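PDB 4MNK: chitinase A from Cycas revoluta, which probably hydrolyses chitin as a family 18 glycosidase of plant class V, here holding N-acetylglucosamine oligosaccharides. Local coordinates for residues D305-V310 against P339-D344. Sequence-based numbering, arbitrary orientation. Where two conformers were deposited one is given.
Sequences DNQQSV and PKIASD
I341 reaches from helix 337-346 onto the first turn of helix 307-319, and its branches divide the work. The bond from I341 CA to CB is aimed at the other helix. I341 CG2, anti to its backbone N, lies 3.5 Å from the carbonyl O of Q307. On its other flank V310 CG1 is 4.3 Å from I341 CG2. CG1 takes the other branch, beside its own backbone N, and carries CD1 over the aliphatic part of Q307. At this tip I341 CD1 comes 3.5 Å from Q307 CB and nearer still to Q307 CG, but the isoleucine was built in two conformers, so the tightness of that last approach is doubtful. The Q307 chain bends at chi2 (93°), turning its amide off from I341. Deeper in, V310 CG1 rests on A342 CB at 3.9 Å.

These are neighbouring outer helices of the family 18 TIM barrel, joined through strand 324-328, which lies between strands 5-11 and 234-247 in the barrel wall. V310 and A342 both touch F327 of that strand, and V310 also reaches I238.

The start of helix 307-319 is fixed by a capping box: S309 N donates to N306 OD1 at 3.0 Å, nearly straight at 172°, while N306 N donates back to S309 OG at 2.9 Å. S309 OG in turn donates to the anti lone pair of D305 OD1, 2.7 Å away, and K313 forms a salt bridge with D305 OD2. Across one turn of helix 337-346, K340 NZ forms a salt bridge with D344 OD1 at 2.9 Å, where the oxygen offers its syn lone pair.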
# COMPACT_ATOMS: atom_id res chain seq x y z
N ASP A 305 -14.13 -1.24 2.72
CA ASP A 305 -14.04 -1.16 4.17
C ASP A 305 -14.76 0.07 4.68
O ASP A 305 -14.63 1.16 4.12
CB ASP A 305 -12.57 -1.15 4.62
CG ASP A 305 -11.99 -2.55 4.68
OD1 ASP A 305 -12.45 -3.34 5.54
OD2 ASP A 305 -11.08 -2.85 3.88
N ASN A 306 -15.54 -0.11 5.75
CA ASN A 306 -16.24 1.01 6.37
C ASN A 306 -15.76 1.24 7.80
O ASN A 306 -14.77 0.66 8.24
CB ASN A 306 -17.76 0.85 6.27
CG ASN A 306 -18.32 -0.24 7.18
OD1 ASN A 306 -17.59 -0.93 7.90
ND2 ASN A 306 -19.64 -0.40 7.15
N GLN A 307 -16.47 2.11 8.51
CA GLN A 307 -16.08 2.49 9.86
C GLN A 307 -15.94 1.27 10.78
O GLN A 307 -14.97 1.15 11.54
CB GLN A 307 -17.10 3.50 10.42
CG GLN A 307 -17.15 4.84 9.66
CD GLN A 307 -18.19 4.92 8.54
OE1 GLN A 307 -18.36 4.00 7.74
NE2 GLN A 307 -18.87 6.06 8.46
N GLN A 308 -16.89 0.35 10.69
CA GLN A 308 -16.88 -0.86 11.51
C GLN A 308 -15.76 -1.82 11.12
O GLN A 308 -15.02 -2.30 11.98
CB GLN A 308 -18.23 -1.57 11.45
CG GLN A 308 -18.33 -2.76 12.40
CD GLN A 308 -19.72 -3.34 12.47
OE1 GLN A 308 -20.62 -2.96 11.71
NE2 GLN A 308 -19.91 -4.28 13.39
N SER A 309 -15.61 -2.11 9.83
CA SER A 309 -14.60 -3.07 9.41
C SER A 309 -13.18 -2.55 9.64
O SER A 309 -12.29 -3.33 9.99
CB SER A 309 -14.80 -3.53 7.96
OG SER A 309 -14.54 -2.50 7.03
N VAL A 310 -12.96 -1.24 9.49
CA VAL A 310 -11.65 -0.66 9.76
C VAL A 310 -11.29 -0.79 11.25
O VAL A 310 -10.18 -1.19 11.59
CB VAL A 310 -11.54 0.81 9.27
CG1 VAL A 310 -10.28 1.49 9.82
CG2 VAL A 310 -11.52 0.85 7.75
N PRO A 339 -9.21 6.96 8.40
CA PRO A 339 -8.02 7.21 9.21
C PRO A 339 -8.32 7.65 10.65
O PRO A 339 -7.56 7.32 11.56
CB PRO A 339 -7.28 8.29 8.42
CG PRO A 339 -7.66 8.02 7.01
CD PRO A 339 -9.12 7.65 7.10
N LYS A 340 -9.41 8.38 10.86
CA LYS A 340 -9.81 8.79 12.22
C LYS A 340 -10.19 7.60 13.11
O LYS A 340 -9.68 7.48 14.22
CB LYS A 340 -10.92 9.84 12.18
CG LYS A 340 -11.46 10.28 13.54
CD LYS A 340 -10.39 10.89 14.44
CE LYS A 340 -11.00 11.48 15.70
NZ LYS A 340 -10.03 11.55 16.83
N ILE A 341 -11.06 6.74 12.59
CA ILE A 341 -11.47 5.53 13.29
C ILE A 341 -10.27 4.65 13.63
O ILE A 341 -10.14 4.16 14.75
CB ILE A 341 -12.48 4.74 12.46
CG1 ILE A 341 -13.85 5.42 12.58
CG2 ILE A 341 -12.56 3.30 12.93
CD1 ILE A 341 -14.49 5.65 11.27
N ALA A 342 -9.37 4.48 12.66
CA ALA A 342 -8.17 3.66 12.82
C ALA A 342 -7.27 4.20 13.94
O ALA A 342 -6.83 3.44 14.80
CB ALA A 342 -7.41 3.56 11.52
N SER A 343 -7.03 5.51 13.92
CA SER A 343 -6.20 6.15 14.93
C SER A 343 -6.82 6.02 16.33
O SER A 343 -6.13 5.68 17.29
CB SER A 343 -5.96 7.61 14.58
OG SER A 343 -5.10 8.22 15.53
N ASP A 344 -8.13 6.27 16.42
CA ASP A 344 -8.85 6.14 17.68
C ASP A 344 -8.83 4.70 18.20
O ASP A 344 -8.71 4.47 19.40
CB ASP A 344 -10.30 6.61 17.53
CG ASP A 344 -10.44 8.13 17.48
OD1 ASP A 344 -9.42 8.86 17.57
OD2 ASP A 344 -11.58 8.61 17.37